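Local coordinates for pngf-ii (Elizabethkingia meningoseptica, PDB 4R4X), which probably releases N-linked glycans from glycoproteins by hydrolysing the bond between sugar chain and asparagine, as peptide:N-glycosidases of the PNGase F type do, at residues D415-Q420 against L501-A506; V374-V379 against V533-E538; E407-L412 against K508-V513; L421-T426 against V497-G502. All blocks are in the same frame, centred on the assembly; numbering follows the deposited sequence. Where two conformers were deposited one is given.

Contact 1. Residues D415-Q420 against L501-A506; sequences DLKNAQ and LGNLNA
Leu-416 and Leu-504 form an antiparallel hydrogen-bonded pair, Leu-416 N donating to Leu-504 O and Leu-504 N to Leu-416 O at 2.8 Å each, after which segment 415-420 turns a corner at Lys-417 and Asn-418. At this corner a side chain takes the role of a backbone carbonyl. Asn-503, its CG anti to the carbonyl carbon (chi1 -54°), presents OD1 to the amide of Asn-418, and the bond from Asn-418 N to Asn-503 OD1 is 2.9 Å, in the carbonyl plane and nearly straight. A water donates both to this OD1 and to Asn-418 OD1, while Lys-417 CG runs alongside, 3.7 Å from Asn-503 OD1. Past the corner, Ala-419 O accepts from Leu-501 N and from a second water that takes Gly-502 N. The methyl of Ala-419 meets the branch of Leu-504, with CB to CD1 at 3.6 Å. At the other end Asp-415 OD1 accepts Ala-506 N at 2.9 Å, on the anti side of the carboxylate and 20° out of its plane. Where two strands lose regular pairing, an amide and a carboxylate can thus take up main-chain N-H groups, and water fills in at the exposed corner.

Contact 2. Residues V374-V379 against V533-E538; sequences VNNNFV and VLLGQE
Asn-377 grips Glu-538 with both ends of its amide. Its OD1 receives Glu-538 N at 2.8 Å, in the carbonyl plane and on a lone pair, and its ND2 donates to Glu-538 O at 2.9 Å, along an almost perfectly straight line. Glu-538 O lies only 2° out of the plane of the Asn-377 amide, and the two bonds together fix the rotation of that flat group. The first torsion puts CG of Asn-377 between the backbone N and the carbonyl carbon (chi1 54°).

One carbonyl does double duty next to this clamp: Gly-536 O accepts from Asn-377 N and from Phe-378 N, both bonds weak and strongly bent at the hydrogen. Two residues opposite one define a classic beta bulge, and it lies where strand 378-384, an outermost strand of its nine-stranded sheet, begins to pair with strand 527-537. Gly-536 N returns a weak bond to Phe-378 O, which also receives a CA-H contact from Leu-535. On the other edge of 533-538, Val-533, Leu-535 and Gln-537 bond through their backbones to Arg-422, Gln-420 and Lys-417 of strand 416-428. Asn-375 turns its ND2 to Lys-372 O instead.

Apolar packing joins Val-379 to Val-533 and Leu-535, and Phe-378 to Leu-534. Val-379 CG1 presses on Val-533 CG1 at 3.5 Å, tighter than usual, while Val-379 CG2 lies beside Leu-535 CD2. The Phe-378 ring meets Leu-534 CD2 obliquely through CE1. A polar neighbour also approaches this ring: Glu-538 OE2 lies 3.3 Å from Phe-378 CD2, carboxylate and ring planes being 44° apart.

Contact 3. Residues E407-L412 against K508-V513; sequences EVDFIL and KHTIQV
Phe-410 pairs with His-509, and Val-408 with Ile-511, through four backbone hydrogen bonds, among them Val-408 N to Ile-511 O at 2.9 Å. CA-H groups of Glu-407, Asp-409, Lys-508 and Thr-510 add contacts to these same carbonyl oxygens.

Aromatic and aliphatic packing covers the face that carries Phe-410. Its CG lies between the backbone N and the carbonyl carbon (chi1 54°). His-509 O sits 3.8 Å above one face of the ring, offset toward the rim, and Ile-511 CG1 stands in plane at the edge. The ring's CZ also meets His-509 CB at 3.6 Å. Leu-412 crosses His-509 at about a right angle, its CD1 3.7 Å from CD2 of the imidazole, whose nitrogens are held by Asn-505 O and Asp-447 OD2.

The other face mixes charged, polar and aliphatic chains. Lys-508 lays CE on Ile-411 CG1 at 3.5 Å, and its NZ forms a long salt bridge, 4.0 Å, with Asp-409 OD2. The Glu-407 carboxylate and the Gln-512 amide stack with planes 13° apart.

A mixed face backed by a largely apolar one, which meets Phe-378, Val-382 and Leu-534 of the nine-stranded sheet, fits one sheet of a beta sandwich, consistent with the jelly rolls of the PNGase F family.

Contact 4. Residues L421-T426 against V497-G502; sequences LRYITT and VYINLG
Arg-422 and Tyr-498 lie side by side on one face of an antiparallel strand pair, flanked by two hydrogen-bonded pairs, Leu-421 with Ile-499 and Tyr-423 with Val-497. The arginine starts with CB 4.0 Å from Tyr-498 CE1. CG, anti to the backbone N (chi1 178°), comes closest, 3.7 Å from the same CE1. CD remains 4.1 Å from Tyr-498 CE1, for the extended chain runs the same way as the tyrosine side chain. NE then passes 4.0 Å from Tyr-498 OH, a proximity rather than a bond, with guanidinium and ring planes 61° apart. What unites the two tips is Glu-334, whose OE2 forms a salt bridge with Arg-422 NE and a hydrogen bond with Tyr-498 OH; NH2 goes on to Glu-298 O and NH1, weakly, to Leu-299 O. A buried positive charge is thereby met by a carboxylate and main-chain oxygens.

The reverse face is mainly apolar. Tyr-423 CB touches Val-497 CG2 at 3.9 Å and Ile-499 CD1 at 4.0 Å, while Val-497 CG2 stands at the edge of the tyrosine ring, near its plane; Tyr-423 OH bonds Asn-442 OD1. Leu-421 CB has Leu-501 CD1 4.2 Å away.

Strand 416-428 lies between 493-504 and 527-537 in the nine-stranded sheet, with Arg-422 bonded through its backbone to Val-533, and from the apolar face Tyr-423 and Val-497 reach Phe-454 on strand 449-454 of the facing sheet.

Contacts 1 and 4 hold the same two strands, 416-428 and 493-504, at different points: contact 4 keeps regular pairing around a buried arginine, whereas contact 1, with half its touching residues exposed, is interrupted by a corner patched by side chains and water. Contact 2 adds the next strands of that sheet, sharing backbone bonds with contacts 1 and 4 through strand 527-537; its irregularity is a bulge beside an asparagine clamp. Contact 3 belongs to the four-stranded sheet that includes 406-412 and 507-514, and its apolar face meets contact 2 where Phe-410 and Leu-412 touch Leu-534. None is wholly core: polar chains lie mostly nearer the surface, except the arginine of contact 4, buried and paired with Glu-334.

Contact 1. Residues D415-Q420 against L501-A506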
# COMPACT_ATOMS: atom_id res chain seq x y z
N ASP A 415 10.76 17.95 -24.75
CA ASP A 415 11.33 16.62 -24.97
C ASP A 415 11.06 15.76 -23.73
O ASP A 415 11.04 16.26 -22.60
CB ASP A 415 12.85 16.63 -25.17
CG ASP A 415 13.31 17.30 -26.48
OD1 ASP A 415 12.49 17.70 -27.34
OD2 ASP A 415 14.56 17.41 -26.63
N LEU A 416 10.86 14.48 -23.95
CA LEU A 416 10.62 13.56 -22.84
C LEU A 416 11.69 12.46 -22.92
O LEU A 416 11.79 11.77 -23.94
CB LEU A 416 9.22 13.00 -23.03
CG LEU A 416 8.35 12.63 -21.86
CD1 LEU A 416 8.23 13.77 -20.85
CD2 LEU A 416 7.00 12.18 -22.43
N LYS A 417 12.52 12.35 -21.88
CA LYS A 417 13.49 11.29 -21.75
C LYS A 417 12.84 10.03 -21.14
O LYS A 417 11.98 10.13 -20.27
CB LYS A 417 14.67 11.75 -20.88
CG LYS A 417 15.63 10.64 -20.50
CD LYS A 417 16.84 11.15 -19.76
CE LYS A 417 17.80 10.03 -19.40
NZ LYS A 417 18.89 10.55 -18.53
N ASN A 418 13.29 8.87 -21.59
CA ASN A 418 12.79 7.57 -21.09
C ASN A 418 11.27 7.49 -21.09
O ASN A 418 10.66 7.08 -20.11
CB ASN A 418 13.39 7.27 -19.71
CG ASN A 418 14.87 7.00 -19.77
OD1 ASN A 418 15.41 6.57 -20.80
ND2 ASN A 418 15.56 7.26 -18.67
N ALA A 419 10.65 7.84 -22.21
CA ALA A 419 9.21 7.76 -22.32
C ALA A 419 8.76 6.30 -22.21
O ALA A 419 9.40 5.40 -22.72
CB ALA A 419 8.74 8.33 -23.65
N GLN A 420 7.61 6.11 -21.59
CA GLN A 420 7.03 4.78 -21.45
C GLN A 420 5.53 4.88 -21.62
O GLN A 420 4.94 5.92 -21.28
CB GLN A 420 7.30 4.21 -20.06
CG GLN A 420 8.76 4.00 -19.71
CD GLN A 420 8.91 3.69 -18.24
OE1 GLN A 420 7.94 3.36 -17.57
NE2 GLN A 420 10.12 3.81 -17.73
N LEU A 501 9.36 3.47 -24.84
CA LEU A 501 9.15 4.14 -26.13
C LEU A 501 10.39 4.90 -26.62
O LEU A 501 10.36 5.48 -27.72
CB LEU A 501 7.98 5.12 -26.01
CG LEU A 501 6.64 4.53 -25.62
CD1 LEU A 501 5.66 5.68 -25.47
CD2 LEU A 501 6.16 3.52 -26.67
N GLY A 502 11.47 4.86 -25.83
CA GLY A 502 12.67 5.64 -26.09
C GLY A 502 12.45 7.09 -25.67
O GLY A 502 11.49 7.39 -24.96
N ASN A 503 13.29 7.99 -26.16
CA ASN A 503 13.12 9.42 -25.90
C ASN A 503 12.22 10.04 -26.97
O ASN A 503 12.27 9.66 -28.16
CB ASN A 503 14.49 10.12 -25.88
CG ASN A 503 15.48 9.49 -24.91
OD1 ASN A 503 15.11 9.01 -23.81
ND2 ASN A 503 16.73 9.47 -25.30
N LEU A 504 11.37 10.99 -26.56
CA LEU A 504 10.46 11.62 -27.48
C LEU A 504 10.78 13.10 -27.61
O LEU A 504 11.04 13.76 -26.62
CB LEU A 504 9.01 11.47 -27.03
CG LEU A 504 8.52 10.02 -26.88
CD1 LEU A 504 7.11 10.07 -26.36
CD2 LEU A 504 8.60 9.27 -28.20
N ASN A 505 10.79 13.58 -28.86
CA ASN A 505 10.94 15.02 -29.13
C ASN A 505 9.69 15.81 -28.77
O ASN A 505 8.59 15.30 -28.86
CB ASN A 505 11.21 15.28 -30.62
CG ASN A 505 12.59 14.89 -31.04
OD1 ASN A 505 13.46 14.65 -30.20
ND2 ASN A 505 12.82 14.79 -32.36
N ALA A 506 9.86 17.07 -28.43
CA ALA A 506 8.71 17.97 -28.39
C ALA A 506 7.97 17.99 -29.75
O ALA A 506 8.58 17.80 -30.80
CB ALA A 506 9.16 19.37 -27.99
O HOH W 1 14.69 6.01 -23.60
O HOH W 2 11.90 4.51 -22.74

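Contact 2. Residues V374-V379 against V533-E538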
# COMPACT_ATOMS: atom_id res chain seq x y z
N VAL A 374 12.11 4.91 -10.08
CA VAL A 374 11.00 5.46 -10.84
C VAL A 374 11.13 6.98 -10.85
O VAL A 374 10.91 7.63 -9.82
CB VAL A 374 9.65 5.04 -10.20
CG1 VAL A 374 8.49 5.69 -10.92
CG2 VAL A 374 9.55 3.52 -10.21
N ASN A 375 11.53 7.53 -12.00
CA ASN A 375 12.01 8.91 -12.07
C ASN A 375 11.22 9.83 -13.01
O ASN A 375 11.68 10.94 -13.30
CB ASN A 375 13.48 8.91 -12.47
CG ASN A 375 14.34 8.18 -11.48
OD1 ASN A 375 14.37 8.56 -10.32
ND2 ASN A 375 15.02 7.14 -11.91
N ASN A 376 10.05 9.39 -13.47
CA ASN A 376 9.23 10.24 -14.34
C ASN A 376 8.65 11.41 -13.57
O ASN A 376 8.28 11.25 -12.42
CB ASN A 376 8.14 9.45 -15.04
CG ASN A 376 7.10 8.88 -14.09
OD1 ASN A 376 5.91 9.29 -14.10
ND2 ASN A 376 7.51 7.94 -13.28
N ASN A 377 8.63 12.60 -14.18
CA ASN A 377 7.97 13.76 -13.58
C ASN A 377 6.81 14.24 -14.43
O ASN A 377 6.28 15.34 -14.20
CB ASN A 377 8.95 14.91 -13.32
CG ASN A 377 9.74 15.30 -14.56
OD1 ASN A 377 9.35 14.97 -15.67
ND2 ASN A 377 10.84 16.00 -14.37
N PHE A 378 6.41 13.41 -15.39
CA PHE A 378 5.40 13.70 -16.38
C PHE A 378 4.47 12.51 -16.50
O PHE A 378 4.93 11.36 -16.56
CB PHE A 378 6.06 13.99 -17.72
CG PHE A 378 5.10 14.26 -18.85
CD1 PHE A 378 4.62 13.23 -19.63
CD2 PHE A 378 4.72 15.57 -19.16
CE1 PHE A 378 3.75 13.48 -20.69
CE2 PHE A 378 3.84 15.81 -20.20
CZ PHE A 378 3.37 14.77 -20.98
N VAL A 379 3.17 12.79 -16.52
CA VAL A 379 2.09 11.81 -16.69
C VAL A 379 1.02 12.42 -17.60
O VAL A 379 0.55 13.52 -17.33
CB VAL A 379 1.43 11.46 -15.34
CG1 VAL A 379 0.24 10.55 -15.52
CG2 VAL A 379 2.44 10.81 -14.41
N VAL A 533 -1.23 5.29 -20.25
CA VAL A 533 -0.77 6.53 -19.69
C VAL A 533 0.68 6.72 -20.13
O VAL A 533 1.50 5.82 -19.97
CB VAL A 533 -0.87 6.50 -18.16
CG1 VAL A 533 -0.30 7.76 -17.56
CG2 VAL A 533 -2.33 6.36 -17.75
N LEU A 534 0.97 7.88 -20.69
CA LEU A 534 2.33 8.22 -21.09
C LEU A 534 3.13 8.77 -19.91
O LEU A 534 2.67 9.66 -19.23
CB LEU A 534 2.30 9.24 -22.23
CG LEU A 534 3.66 9.70 -22.74
CD1 LEU A 534 4.42 8.55 -23.36
CD2 LEU A 534 3.49 10.82 -23.76
N LEU A 535 4.31 8.19 -19.67
CA LEU A 535 5.19 8.59 -18.60
C LEU A 535 6.49 9.05 -19.23
O LEU A 535 6.85 8.61 -20.31
CB LEU A 535 5.50 7.42 -17.68
CG LEU A 535 4.30 6.59 -17.22
CD1 LEU A 535 4.80 5.32 -16.55
CD2 LEU A 535 3.41 7.36 -16.27
N GLY A 536 7.17 9.96 -18.56
CA GLY A 536 8.49 10.38 -19.02
C GLY A 536 9.13 11.38 -18.09
O GLY A 536 8.52 11.87 -17.13
N GLN A 537 10.38 11.72 -18.39
CA GLN A 537 11.12 12.66 -17.57
C GLN A 537 11.46 13.88 -18.40
O GLN A 537 12.19 13.78 -19.40
CB GLN A 537 12.38 12.01 -17.02
CG GLN A 537 13.14 12.95 -16.11
CD GLN A 537 14.48 12.39 -15.68
OE1 GLN A 537 14.88 11.30 -16.08
NE2 GLN A 537 15.18 13.16 -14.88
N GLU A 538 10.89 15.01 -18.01
CA GLU A 538 11.22 16.30 -18.61
C GLU A 538 12.44 16.83 -17.88
O GLU A 538 12.42 16.91 -16.66
CB GLU A 538 10.05 17.28 -18.43
CG GLU A 538 8.89 17.01 -19.37
CD GLU A 538 7.70 17.91 -19.14
OE1 GLU A 538 7.62 18.54 -18.06
OE2 GLU A 538 6.81 17.99 -20.03

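Contact 3. Residues E407-L412 against K508-V513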
# COMPACT_ATOMS: atom_id res chain seq x y z
N GLU A 407 -6.49 4.99 -31.85
CA GLU A 407 -5.43 5.84 -32.36
C GLU A 407 -5.62 7.19 -31.74
O GLU A 407 -6.73 7.74 -31.78
CB GLU A 407 -5.50 5.91 -33.89
CG GLU A 407 -4.49 6.84 -34.53
CD GLU A 407 -4.34 6.58 -36.02
OE1 GLU A 407 -3.19 6.52 -36.50
OE2 GLU A 407 -5.38 6.38 -36.68
N VAL A 408 -4.56 7.71 -31.12
CA VAL A 408 -4.60 8.98 -30.41
C VAL A 408 -3.41 9.86 -30.85
O VAL A 408 -2.29 9.36 -30.98
CB VAL A 408 -4.50 8.73 -28.88
CG1 VAL A 408 -4.83 9.98 -28.09
CG2 VAL A 408 -5.43 7.59 -28.48
N ASP A 409 -3.66 11.15 -31.04
CA ASP A 409 -2.67 12.16 -31.37
C ASP A 409 -2.57 13.04 -30.12
O ASP A 409 -3.59 13.34 -29.51
CB ASP A 409 -3.17 12.98 -32.59
CG ASP A 409 -2.16 13.99 -33.12
OD1 ASP A 409 -0.94 13.72 -33.05
OD2 ASP A 409 -2.57 15.05 -33.68
N PHE A 410 -1.36 13.47 -29.76
CA PHE A 410 -1.13 14.38 -28.63
C PHE A 410 0.11 15.25 -28.91
O PHE A 410 0.94 14.93 -29.77
CB PHE A 410 -0.94 13.61 -27.32
CG PHE A 410 0.14 12.57 -27.39
CD1 PHE A 410 -0.14 11.29 -27.85
CD2 PHE A 410 1.45 12.88 -27.02
CE1 PHE A 410 0.84 10.34 -27.92
CE2 PHE A 410 2.43 11.92 -27.11
CZ PHE A 410 2.13 10.65 -27.56
N ILE A 411 0.24 16.32 -28.16
CA ILE A 411 1.33 17.28 -28.37
C ILE A 411 2.18 17.38 -27.14
O ILE A 411 1.68 17.62 -26.04
CB ILE A 411 0.76 18.68 -28.70
CG1 ILE A 411 -0.08 18.61 -29.98
CG2 ILE A 411 1.90 19.68 -28.88
CD1 ILE A 411 -1.02 19.79 -30.16
N LEU A 412 3.49 17.17 -27.30
CA LEU A 412 4.42 17.38 -26.19
C LEU A 412 5.05 18.76 -26.34
O LEU A 412 5.48 19.11 -27.44
CB LEU A 412 5.54 16.34 -26.22
CG LEU A 412 5.09 14.90 -26.03
CD1 LEU A 412 6.30 14.01 -26.21
CD2 LEU A 412 4.43 14.70 -24.67
N LYS A 508 4.26 16.88 -32.14
CA LYS A 508 3.11 16.03 -32.27
C LYS A 508 3.53 14.58 -32.33
O LYS A 508 4.52 14.26 -32.97
CB LYS A 508 2.33 16.37 -33.54
CG LYS A 508 1.48 17.62 -33.41
CD LYS A 508 0.13 17.51 -34.13
CE LYS A 508 -0.95 18.26 -33.36
NZ LYS A 508 -1.94 18.93 -34.24
N HIS A 509 2.75 13.71 -31.70
CA HIS A 509 2.99 12.28 -31.75
C HIS A 509 1.67 11.55 -31.82
O HIS A 509 0.62 12.10 -31.48
CB HIS A 509 3.78 11.82 -30.53
CG HIS A 509 5.19 12.34 -30.49
ND1 HIS A 509 6.22 11.75 -31.18
CD2 HIS A 509 5.72 13.40 -29.85
CE1 HIS A 509 7.33 12.43 -30.98
NE2 HIS A 509 7.05 13.44 -30.18
N THR A 510 1.71 10.31 -32.29
CA THR A 510 0.55 9.43 -32.28
C THR A 510 0.88 8.10 -31.62
O THR A 510 1.99 7.56 -31.77
CB THR A 510 0.04 9.14 -33.69
OG1 THR A 510 1.04 8.41 -34.42
CG2 THR A 510 -0.35 10.43 -34.41
N ILE A 511 -0.06 7.57 -30.87
CA ILE A 511 0.10 6.21 -30.37
C ILE A 511 -1.11 5.45 -30.88
O ILE A 511 -2.21 6.01 -30.96
CB ILE A 511 0.25 6.15 -28.85
CG1 ILE A 511 1.63 6.64 -28.44
CG2 ILE A 511 0.06 4.71 -28.36
CD1 ILE A 511 1.81 6.90 -26.94
N GLN A 512 -0.90 4.20 -31.26
CA GLN A 512 -1.97 3.37 -31.76
C GLN A 512 -1.92 1.95 -31.18
O GLN A 512 -0.84 1.40 -31.02
CB GLN A 512 -1.92 3.31 -33.27
CG GLN A 512 -3.05 2.48 -33.87
CD GLN A 512 -3.04 2.51 -35.37
OE1 GLN A 512 -4.10 2.54 -36.02
NE2 GLN A 512 -1.86 2.50 -35.94
N VAL A 513 -3.09 1.40 -30.85
CA VAL A 513 -3.20 0.00 -30.41
C VAL A 513 -4.07 -0.76 -31.37
O VAL A 513 -5.17 -0.32 -31.69
CB VAL A 513 -3.83 -0.12 -29.01
CG1 VAL A 513 -3.89 -1.58 -28.55
CG2 VAL A 513 -3.03 0.72 -28.04

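Contact 4. Residues L421-T426 against V497-G502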
# COMPACT_ATOMS: atom_id res chain seq x y z
N LEU A 421 4.92 3.80 -22.10
CA LEU A 421 3.49 3.68 -22.06
C LEU A 421 3.14 2.69 -20.97
O LEU A 421 3.52 1.52 -21.05
CB LEU A 421 2.92 3.20 -23.40
CG LEU A 421 1.38 3.16 -23.46
CD1 LEU A 421 0.79 4.55 -23.38
CD2 LEU A 421 0.89 2.48 -24.73
N ARG A 422 2.46 3.18 -19.94
CA ARG A 422 1.89 2.34 -18.89
C ARG A 422 0.61 1.79 -19.46
O ARG A 422 -0.33 2.55 -19.72
CB ARG A 422 1.60 3.15 -17.63
CG ARG A 422 0.96 2.39 -16.47
CD ARG A 422 0.65 3.38 -15.36
NE ARG A 422 0.02 2.80 -14.17
CZ ARG A 422 -1.29 2.72 -13.94
NH1 ARG A 422 -1.71 2.22 -12.79
NH2 ARG A 422 -2.18 3.14 -14.83
N TYR A 423 0.58 0.49 -19.68
CA TYR A 423 -0.44 -0.14 -20.51
C TYR A 423 -1.09 -1.29 -19.74
O TYR A 423 -0.41 -2.24 -19.33
CB TYR A 423 0.18 -0.66 -21.79
CG TYR A 423 -0.77 -1.32 -22.78
CD1 TYR A 423 -1.72 -0.57 -23.46
CD2 TYR A 423 -0.68 -2.68 -23.06
CE1 TYR A 423 -2.57 -1.16 -24.39
CE2 TYR A 423 -1.50 -3.27 -24.01
CZ TYR A 423 -2.45 -2.51 -24.67
OH TYR A 423 -3.31 -3.07 -25.57
N ILE A 424 -2.39 -1.15 -19.52
CA ILE A 424 -3.20 -2.18 -18.86
C ILE A 424 -4.16 -2.77 -19.87
O ILE A 424 -4.97 -2.05 -20.44
CB ILE A 424 -4.00 -1.62 -17.67
CG1 ILE A 424 -3.05 -0.92 -16.70
CG2 ILE A 424 -4.75 -2.73 -16.93
CD1 ILE A 424 -3.74 -0.22 -15.54
N THR A 425 -4.08 -4.07 -20.10
CA THR A 425 -4.94 -4.72 -21.07
C THR A 425 -5.56 -5.99 -20.53
O THR A 425 -4.86 -6.82 -19.92
CB THR A 425 -4.20 -5.04 -22.40
OG1 THR A 425 -5.11 -5.69 -23.29
CG2 THR A 425 -2.94 -5.93 -22.17
N THR A 426 -6.87 -6.14 -20.78
CA THR A 426 -7.58 -7.40 -20.57
C THR A 426 -8.57 -7.67 -21.70
O THR A 426 -9.19 -6.76 -22.24
CB THR A 426 -8.30 -7.46 -19.21
OG1 THR A 426 -9.27 -6.42 -19.08
CG2 THR A 426 -7.30 -7.37 -18.08
N VAL A 497 1.87 -3.20 -17.80
CA VAL A 497 3.18 -3.34 -18.36
C VAL A 497 3.70 -1.95 -18.70
O VAL A 497 2.92 -1.03 -18.97
CB VAL A 497 3.18 -4.28 -19.58
CG1 VAL A 497 2.61 -5.65 -19.19
CG2 VAL A 497 2.45 -3.67 -20.75
N TYR A 498 5.01 -1.81 -18.65
CA TYR A 498 5.67 -0.54 -18.86
C TYR A 498 6.47 -0.63 -20.14
O TYR A 498 7.55 -1.20 -20.16
CB TYR A 498 6.55 -0.23 -17.67
CG TYR A 498 5.69 -0.02 -16.47
CD1 TYR A 498 5.08 1.22 -16.23
CD2 TYR A 498 5.42 -1.07 -15.61
CE1 TYR A 498 4.24 1.40 -15.14
CE2 TYR A 498 4.57 -0.90 -14.53
CZ TYR A 498 4.01 0.34 -14.29
OH TYR A 498 3.19 0.49 -13.21
N ILE A 499 5.91 -0.08 -21.21
CA ILE A 499 6.47 -0.29 -22.55
C ILE A 499 7.41 0.87 -22.86
O ILE A 499 6.99 2.03 -22.93
CB ILE A 499 5.36 -0.35 -23.61
CG1 ILE A 499 4.47 -1.57 -23.32
CG2 ILE A 499 5.93 -0.37 -25.02
CD1 ILE A 499 3.22 -1.63 -24.15
N ASN A 500 8.67 0.54 -23.05
CA ASN A 500 9.68 1.56 -23.36
C ASN A 500 9.45 2.15 -24.75
O ASN A 500 9.31 1.41 -25.72
CB ASN A 500 11.08 0.97 -23.24
CG ASN A 500 11.53 0.83 -21.79
OD1 ASN A 500 11.00 1.47 -20.89
ND2 ASN A 500 12.52 -0.03 -21.55
N LEU A 501 9.36 3.47 -24.84
CA LEU A 501 9.15 4.14 -26.13
C LEU A 501 10.39 4.90 -26.62
O LEU A 501 10.36 5.48 -27.72
CB LEU A 501 7.98 5.12 -26.01
CG LEU A 501 6.64 4.53 -25.62
CD1 LEU A 501 5.66 5.68 -25.47
CD2 LEU A 501 6.16 3.52 -26.67
N GLY A 502 11.47 4.86 -25.83
CA GLY A 502 12.67 5.64 -26.09
C GLY A 502 12.45 7.09 -25.67
O GLY A 502 11.49 7.39 -24.96